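Local structure of putative acetamidase/formamidase (Yersinia enterocolitica subsp. palearctica serotype O:3, 5UBU) at residues I40-T45 and S174-I179; P90-G95 and G213-I218. The protein is a putative acetamidase or formamidase, probably a hydrolase acting on carbon-nitrogen bonds in linear amides. One frame throughout, in Å; residues are numbered along the deposited sequence.

Contact 1: residues I40-T45 and S174-I179; sequences IGPYST and SVSPEI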
ATOM      1  N   ILE B  40      11.316 -12.413 -20.182  1.00 43.84           N
ATOM      2  CA  ILE B  40      11.473 -13.807 -19.756  1.00 43.60           C
ATOM      3  C   ILE B  40      10.186 -14.593 -19.988  1.00 42.97           C
ATOM      4  O   ILE B  40       9.191 -14.383 -19.301  1.00 42.24           O
ATOM      5  CB  ILE B  40      11.886 -13.823 -18.276  1.00 42.73           C
ATOM      6  CG1 ILE B  40      13.262 -13.153 -18.154  1.00 43.40           C
ATOM      7  CG2 ILE B  40      11.899 -15.244 -17.724  1.00 42.17           C
ATOM      8  CD1 ILE B  40      13.653 -12.761 -16.745  1.00 43.72           C
ATOM      9  N   GLY B  41      10.230 -15.501 -20.960  1.00 43.01           N
ATOM     10  CA  GLY B  41       9.068 -16.308 -21.320  1.00 42.45           C
ATOM     11  C   GLY B  41       9.422 -17.516 -22.183  1.00 42.60           C
ATOM     12  O   GLY B  41      10.593 -17.863 -22.340  1.00 42.13           O
ATOM     13  N   PRO B  42       8.397 -18.164 -22.751  1.00 42.76           N
ATOM     14  CA  PRO B  42       8.567 -19.354 -23.578  1.00 43.67           C
ATOM     15  C   PRO B  42       8.774 -19.116 -25.080  1.00 44.46           C
ATOM     16  O   PRO B  42       8.822 -20.081 -25.835  1.00 45.66           O
ATOM     17  CB  PRO B  42       7.225 -20.075 -23.365  1.00 43.92           C
ATOM     18  CG  PRO B  42       6.239 -18.962 -23.248  1.00 43.30           C
ATOM     19  CD  PRO B  42       6.967 -17.862 -22.521  1.00 42.53           C
ATOM     20  N   TYR B  43       8.934 -17.868 -25.508  1.00 44.25           N
ATOM     21  CA  TYR B  43       9.068 -17.564 -26.939  1.00 44.59           C
ATOM     22  C   TYR B  43      10.511 -17.365 -27.435  1.00 44.81           C
ATOM     23  O   TYR B  43      10.742 -17.335 -28.637  1.00 45.14           O
ATOM     24  CB  TYR B  43       8.212 -16.336 -27.241  1.00 44.41           C
ATOM     25  CG  TYR B  43       6.819 -16.465 -26.669  1.00 43.66           C
ATOM     26  CD1 TYR B  43       5.866 -17.258 -27.294  1.00 44.36           C
ATOM     27  CD2 TYR B  43       6.461 -15.812 -25.497  1.00 42.40           C
ATOM     28  CE1 TYR B  43       4.581 -17.383 -26.779  1.00 44.06           C
ATOM     29  CE2 TYR B  43       5.181 -15.938 -24.964  1.00 42.04           C
ATOM     30  CZ  TYR B  43       4.245 -16.720 -25.610  1.00 42.83           C
ATOM     31  OH  TYR B  43       2.971 -16.853 -25.106  1.00 42.13           O
ATOM     32  N   SER B  44      11.467 -17.237 -26.513  1.00 44.38           N
ATOM     33  CA  SER B  44      12.866 -17.039 -26.868  1.00 44.98           C
ATOM     34  C   SER B  44      13.442 -18.363 -27.387  1.00 46.13           C
ATOM     35  O   SER B  44      13.066 -19.434 -26.902  1.00 45.99           O
ATOM     36  CB  SER B  44      13.698 -16.674 -25.625  1.00 44.32           C
ATOM     37  OG  SER B  44      12.951 -16.003 -24.615  1.00 44.56           O
ATOM     38  N   THR B  45      14.370 -18.288 -28.338  1.00 47.14           N
ATOM     39  CA  THR B  45      15.021 -19.492 -28.857  1.00 47.95           C
ATOM     40  C   THR B  45      16.037 -19.984 -27.808  1.00 47.04           C
ATOM     41  O   THR B  45      16.814 -19.184 -27.291  1.00 46.60           O
ATOM     42  CB  THR B  45      15.782 -19.219 -30.168  1.00 49.49           C
ATOM     43  OG1 THR B  45      14.890 -18.686 -31.149  1.00 50.42           O
ATOM     44  CG2 THR B  45      16.412 -20.501 -30.703  1.00 50.85           C
ATOM     45  N   SER B 174      15.646 -16.590 -12.913  1.00 40.41           N
ATOM     46  CA  SER B 174      14.267 -16.997 -13.166  1.00 40.28           C
ATOM     47  C   SER B 174      14.069 -18.129 -14.150  1.00 40.47           C
ATOM     48  O   SER B 174      14.998 -18.573 -14.813  1.00 40.73           O
ATOM     49  CB  SER B 174      13.505 -15.775 -13.697  1.00 40.19           C
ATOM     50  OG  SER B 174      14.114 -15.272 -14.865  1.00 40.60           O
ATOM     51  N   VAL B 175      12.824 -18.593 -14.202  1.00 40.18           N
ATOM     52  CA  VAL B 175      12.396 -19.620 -15.143  1.00 40.57           C
ATOM     53  C   VAL B 175      11.191 -19.039 -15.883  1.00 40.47           C
ATOM     54  O   VAL B 175      10.548 -18.113 -15.393  1.00 40.03           O
ATOM     55  CB  VAL B 175      12.079 -20.966 -14.474  1.00 40.80           C
ATOM     56  CG1 VAL B 175      13.355 -21.616 -13.982  1.00 40.91           C
ATOM     57  CG2 VAL B 175      11.079 -20.808 -13.342  1.00 40.44           C
ATOM     58  N   SER B 176      10.897 -19.565 -17.062  1.00 41.02           N
ATOM     59  CA  SER B 176       9.783 -19.057 -17.856  1.00 41.22           C
ATOM     60  C   SER B 176       8.399 -19.334 -17.292  1.00 41.18           C
ATOM     61  O   SER B 176       8.181 -20.369 -16.682  1.00 41.18           O
ATOM     62  CB  SER B 176       9.817 -19.662 -19.257  1.00 42.12           C
ATOM     63  OG  SER B 176       8.678 -19.268 -20.009  1.00 42.62           O
ATOM     64  N   PRO B 177       7.474 -18.363 -17.449  1.00 41.11           N
ATOM     65  CA  PRO B 177       6.089 -18.610 -17.097  1.00 41.42           C
ATOM     66  C   PRO B 177       5.523 -19.587 -18.130  1.00 42.61           C
ATOM     67  O   PRO B 177       6.179 -19.862 -19.133  1.00 42.96           O
ATOM     68  CB  PRO B 177       5.433 -17.239 -17.260  1.00 41.04           C
ATOM     69  CG  PRO B 177       6.512 -16.277 -16.973  1.00 40.29           C
ATOM     70  CD  PRO B 177       7.774 -16.915 -17.469  1.00 40.50           C
ATOM     71  N   GLU B 178       4.317 -20.084 -17.907  1.00 43.48           N
ATOM     72  CA  GLU B 178       3.723 -21.025 -18.844  1.00 44.99           C
ATOM     73  C   GLU B 178       3.471 -20.379 -20.205  1.00 45.76           C
ATOM     74  O   GLU B 178       3.918 -20.906 -21.232  1.00 46.43           O
ATOM     75  CB  GLU B 178       2.424 -21.607 -18.281  1.00 45.68           C
ATOM     76  CG  GLU B 178       1.840 -22.706 -19.155  1.00 47.08           C
ATOM     77  CD  GLU B 178       0.638 -23.396 -18.546  1.00 47.94           C
ATOM     78  OE1 GLU B 178       0.055 -24.232 -19.261  1.00 49.36           O
ATOM     79  OE2 GLU B 178       0.273 -23.121 -17.376  1.00 47.38           O
ATOM     80  N   ILE B 179       2.766 -19.240 -20.203  1.00 45.77           N
ATOM     81  CA  ILE B 179       2.443 -18.522 -21.461  1.00 46.55           C
ATOM     82  C   ILE B 179       2.838 -17.051 -21.479  1.00 46.09           C
ATOM     83  O   ILE B 179       2.970 -16.480 -22.553  1.00 46.87           O
ATOM     84  CB  ILE B 179       0.942 -18.640 -21.837  1.00 47.43           C
ATOM     85  CG1 ILE B 179       0.034 -17.945 -20.804  1.00 46.86           C
ATOM     86  CG2 ILE B 179       0.559 -20.107 -22.007  1.00 48.40           C
ATOM     87  CD1 ILE B 179      -1.420 -17.888 -21.222  1.00 47.84           C
TER

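Contact 2: residues P90-G95 and G213-I218; sequences PIMING and GGRLFI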
ATOM      1  N   PRO B  90      17.374 -18.573 -22.808  1.00 45.15           N
ATOM      2  CA  PRO B  90      17.002 -19.616 -21.865  1.00 44.66           C
ATOM      3  C   PRO B  90      17.830 -20.896 -21.945  1.00 45.96           C
ATOM      4  O   PRO B  90      18.202 -21.333 -23.036  1.00 47.10           O
ATOM      5  CB  PRO B  90      15.556 -19.936 -22.255  1.00 44.74           C
ATOM      6  CG  PRO B  90      15.458 -19.590 -23.686  1.00 45.55           C
ATOM      7  CD  PRO B  90      16.448 -18.495 -23.947  1.00 45.95           C
ATOM      8  N   ILE B  91      18.109 -21.471 -20.778  1.00 46.35           N
ATOM      9  CA  ILE B  91      18.835 -22.724 -20.655  1.00 46.75           C
ATOM     10  C   ILE B  91      17.774 -23.805 -20.469  1.00 47.82           C
ATOM     11  O   ILE B  91      16.861 -23.629 -19.669  1.00 47.16           O
ATOM     12  CB  ILE B  91      19.787 -22.700 -19.447  1.00 45.90           C
ATOM     13  CG1 ILE B  91      20.803 -21.565 -19.613  1.00 45.57           C
ATOM     14  CG2 ILE B  91      20.498 -24.044 -19.288  1.00 46.86           C
ATOM     15  CD1 ILE B  91      21.791 -21.414 -18.477  1.00 45.32           C
HETATM   16  N   MSE B  92      17.889 -24.911 -21.198  1.00 50.15           N
HETATM   17  CA  MSE B  92      16.912 -26.007 -21.096  1.00 52.05           C
HETATM   18  C   MSE B  92      17.447 -27.138 -20.268  1.00 51.59           C
HETATM   19  O   MSE B  92      18.592 -27.546 -20.444  1.00 52.12           O
HETATM   20  CB  MSE B  92      16.577 -26.557 -22.479  1.00 55.74           C
HETATM   21  CG  MSE B  92      16.260 -25.458 -23.494  1.00 58.78           C
HETATM   22 SE   MSE B  92      14.567 -24.546 -23.050  1.00 64.16          SE
HETATM   23  CE  MSE B  92      13.269 -25.849 -23.781  1.00 61.53           C
ATOM     24  N   ILE B  93      16.633 -27.637 -19.341  1.00 50.49           N
ATOM     25  CA  ILE B  93      17.032 -28.754 -18.494  1.00 50.35           C
ATOM     26  C   ILE B  93      16.257 -29.972 -18.994  1.00 51.23           C
ATOM     27  O   ILE B  93      15.023 -29.964 -19.024  1.00 50.39           O
ATOM     28  CB  ILE B  93      16.775 -28.506 -16.987  1.00 49.26           C
ATOM     29  CG1 ILE B  93      17.598 -27.314 -16.461  1.00 48.85           C
ATOM     30  CG2 ILE B  93      17.149 -29.741 -16.179  1.00 49.68           C
ATOM     31  CD1 ILE B  93      17.175 -25.951 -16.956  1.00 47.92           C
ATOM     32  N   ASN B  94      16.992 -31.005 -19.390  1.00 52.95           N
ATOM     33  CA  ASN B  94      16.418 -32.235 -19.913  1.00 54.88           C
ATOM     34  C   ASN B  94      15.524 -32.928 -18.882  1.00 55.24           C
ATOM     35  O   ASN B  94      15.985 -33.299 -17.802  1.00 55.44           O
ATOM     36  CB  ASN B  94      17.552 -33.186 -20.353  1.00 56.91           C
ATOM     37  CG  ASN B  94      17.039 -34.416 -21.085  1.00 58.48           C
ATOM     38  OD1 ASN B  94      15.860 -34.531 -21.383  1.00 61.03           O
ATOM     39  ND2 ASN B  94      17.931 -35.334 -21.390  1.00 58.31           N
ATOM     40  N   GLY B  95      14.249 -33.098 -19.241  1.00 55.48           N
ATOM     41  CA  GLY B  95      13.254 -33.749 -18.380  1.00 55.20           C
ATOM     42  C   GLY B  95      12.352 -32.810 -17.592  1.00 53.28           C
ATOM     43  O   GLY B  95      11.324 -33.242 -17.070  1.00 52.43           O
ATOM     44  N   GLY B 213      10.998 -27.853 -20.216  1.00 46.43           N
ATOM     45  CA  GLY B 213      12.435 -27.600 -20.254  1.00 46.14           C
ATOM     46  C   GLY B 213      12.908 -26.614 -19.204  1.00 45.17           C
ATOM     47  O   GLY B 213      14.113 -26.379 -19.070  1.00 45.06           O
ATOM     48  N   GLY B 214      11.973 -26.031 -18.457  1.00 44.72           N
ATOM     49  CA  GLY B 214      12.322 -25.068 -17.420  1.00 43.85           C
ATOM     50  C   GLY B 214      12.525 -23.659 -17.945  1.00 43.41           C
ATOM     51  O   GLY B 214      11.808 -22.730 -17.537  1.00 42.72           O
ATOM     52  N   ARG B 215      13.493 -23.504 -18.851  1.00 43.81           N
ATOM     53  CA  ARG B 215      13.829 -22.195 -19.432  1.00 43.67           C
ATOM     54  C   ARG B 215      14.412 -21.267 -18.374  1.00 42.78           C
ATOM     55  O   ARG B 215      13.785 -20.300 -17.964  1.00 42.49           O
ATOM     56  CB  ARG B 215      12.630 -21.561 -20.156  1.00 44.04           C
ATOM     57  CG  ARG B 215      12.328 -22.232 -21.476  1.00 45.20           C
ATOM     58  CD  ARG B 215      11.055 -21.701 -22.106  1.00 45.67           C
ATOM     59  NE  ARG B 215      11.081 -22.019 -23.535  1.00 46.89           N
ATOM     60  CZ  ARG B 215      11.526 -21.200 -24.498  1.00 47.17           C
ATOM     61  NH1 ARG B 215      11.947 -19.961 -24.233  1.00 46.60           N
ATOM     62  NH2 ARG B 215      11.523 -21.612 -25.755  1.00 48.20           N
ATOM     63  N   LEU B 216      15.624 -21.593 -17.942  1.00 42.74           N
ATOM     64  CA  LEU B 216      16.329 -20.825 -16.919  1.00 42.21           C
ATOM     65  C   LEU B 216      17.007 -19.591 -17.504  1.00 42.05           C
ATOM     66  O   LEU B 216      17.704 -19.678 -18.513  1.00 42.18           O
ATOM     67  CB  LEU B 216      17.390 -21.698 -16.238  1.00 42.44           C
ATOM     68  CG  LEU B 216      18.276 -21.055 -15.156  1.00 41.89           C
ATOM     69  CD1 LEU B 216      17.450 -20.550 -13.983  1.00 41.13           C
ATOM     70  CD2 LEU B 216      19.315 -22.074 -14.696  1.00 42.39           C
ATOM     71  N   PHE B 217      16.792 -18.453 -16.851  1.00 41.59           N
ATOM     72  CA  PHE B 217      17.393 -17.182 -17.241  1.00 41.75           C
ATOM     73  C   PHE B 217      18.205 -16.652 -16.068  1.00 41.59           C
ATOM     74  O   PHE B 217      17.810 -16.806 -14.906  1.00 41.14           O
ATOM     75  CB  PHE B 217      16.326 -16.150 -17.598  1.00 41.50           C
ATOM     76  CG  PHE B 217      15.535 -16.474 -18.825  1.00 41.91           C
ATOM     77  CD1 PHE B 217      14.411 -17.274 -18.751  1.00 41.91           C
ATOM     78  CD2 PHE B 217      15.899 -15.933 -20.056  1.00 42.51           C
ATOM     79  CE1 PHE B 217      13.662 -17.549 -19.888  1.00 42.56           C
ATOM     80  CE2 PHE B 217      15.164 -16.202 -21.197  1.00 43.11           C
ATOM     81  CZ  PHE B 217      14.032 -17.002 -21.117  1.00 43.13           C
ATOM     82  N   ILE B 218      19.330 -16.018 -16.366  1.00 42.22           N
ATOM     83  CA  ILE B 218      20.197 -15.465 -15.316  1.00 42.36           C
ATOM     84  C   ILE B 218      20.810 -14.148 -15.789  1.00 42.87           C
ATOM     85  O   ILE B 218      20.931 -13.900 -16.989  1.00 43.15           O
ATOM     86  CB  ILE B 218      21.279 -16.498 -14.893  1.00 42.83           C
ATOM     87  CG1 ILE B 218      22.052 -16.027 -13.665  1.00 42.51           C
ATOM     88  CG2 ILE B 218      22.230 -16.811 -16.055  1.00 43.69           C
ATOM     89  CD1 ILE B 218      23.025 -17.057 -13.132  1.00 42.83           C
TER

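Contact 1: residues I40-T45 and S174-I179
Ser174 meets Ile40 through its hydroxyl: with chi1 at 58°, OG lies between the backbone N and the carbonyl carbon, and Ile40 CD1 comes to 3.2 Å from it. The other Ile40 branch reaches the next residue, with CG2 3.9 Å from Val175 O. At Ser176 the two backbones come nearest, its CA lying 4.5 Å from Gly41 CA; the exact place of the Ser176 hydroxyl beside the Gly41-Pro42 peptide is doubtful. Pro177 brings CD to 3.4 Å from Ile40 O. Further on, Glu178 sends its side chain away, and its carbonyl O lies 3.6 Å from Pro42 CG. Ile179 supplies the one hydrogen bond between the segments: Tyr43 OH donates to Ile179 O at 2.6 Å, in the carbonyl plane on a lone pair, with a C=O...OH angle of 143°. Pro42 CG lies over one face of the same Tyr43 ring, offset toward its rim, and Tyr43 of the second subunit stacks with this ring. The loop after strand 39-40 thus packs beside the last part of strand 169-175 and the turn that follows it, next to Phe217 of strand 214-222 and at the subunit interface.

Contact 2: residues P90-G95 and G213-I218
Phe217 turns one ring face to Pro90, whose CA stands 3.9 Å above the ring plane and toward its rim; Pro90 CB reaches Phe217 CZ at 3.5 Å, the two side chains running side by side. The other flat group, the Arg215 guanidinium, has the selenium of Met92, a selenomethionine, over one face. A chi2 of -68° turns Met92 SE to Arg215 CG as well, at 3.6 Å, while Pro90 CG approaches Arg215 NH1 obliquely. The guanidinium nitrogens are held from the 40-45 loop, NH2 by a hydrogen bond to Ser44 O and NH1 by a weak one to Gly41 O.

The backbones themselves pair. Ile91 and Leu216 form an antiparallel hydrogen-bonded pair, Ile91 N to Leu216 O and Leu216 N to Ile91 O both at 2.9 Å and both on carbonyl lone pairs. The third bond, Ile93 N to Gly213 O at 2.8 Å, is nearly straight (175°), although the donor is tilted 19° from the carbonyl plane. It falls one residue beyond regular register, where the chain kinks at Gly214 in a gamma turn closed by a weak bond from Arg215 N to Gly213 O. On the sheet face of Ile91 and Leu216, Ile93 CD1 packs on Leu216 CB at 4.3 Å, and Val245 of strand 239-248 touches both Ile93 and Leu216.

This is antiparallel strand pairing with a local irregularity, inside a mixed sheet packed against a second sheet; strand 214-222 runs on to Asp220 and His222, ligands of bound sodium.

Overall arrangement
From the N terminus, the loop after strand 39-40 comes first and strand 87-93 second; their partners, 174-179 and 213-218, follow in the same order, so the two contacts cross rather than nest. Contact 1 closes a long excursion of 128 residues and contact 2 one of 117, each about two fifths strand with little or no helix. Their centres lie about 9 Å apart. Strands 169-175 and 214-222 are neighbours in one mixed sheet, and a probable hydrogen bond from Phe217 N to Ser174 O joins the contacts there. Together they tie the 40-45 loop, strand 87-93 and these two strands into one region, with contact 1 alone reaching the second subunit.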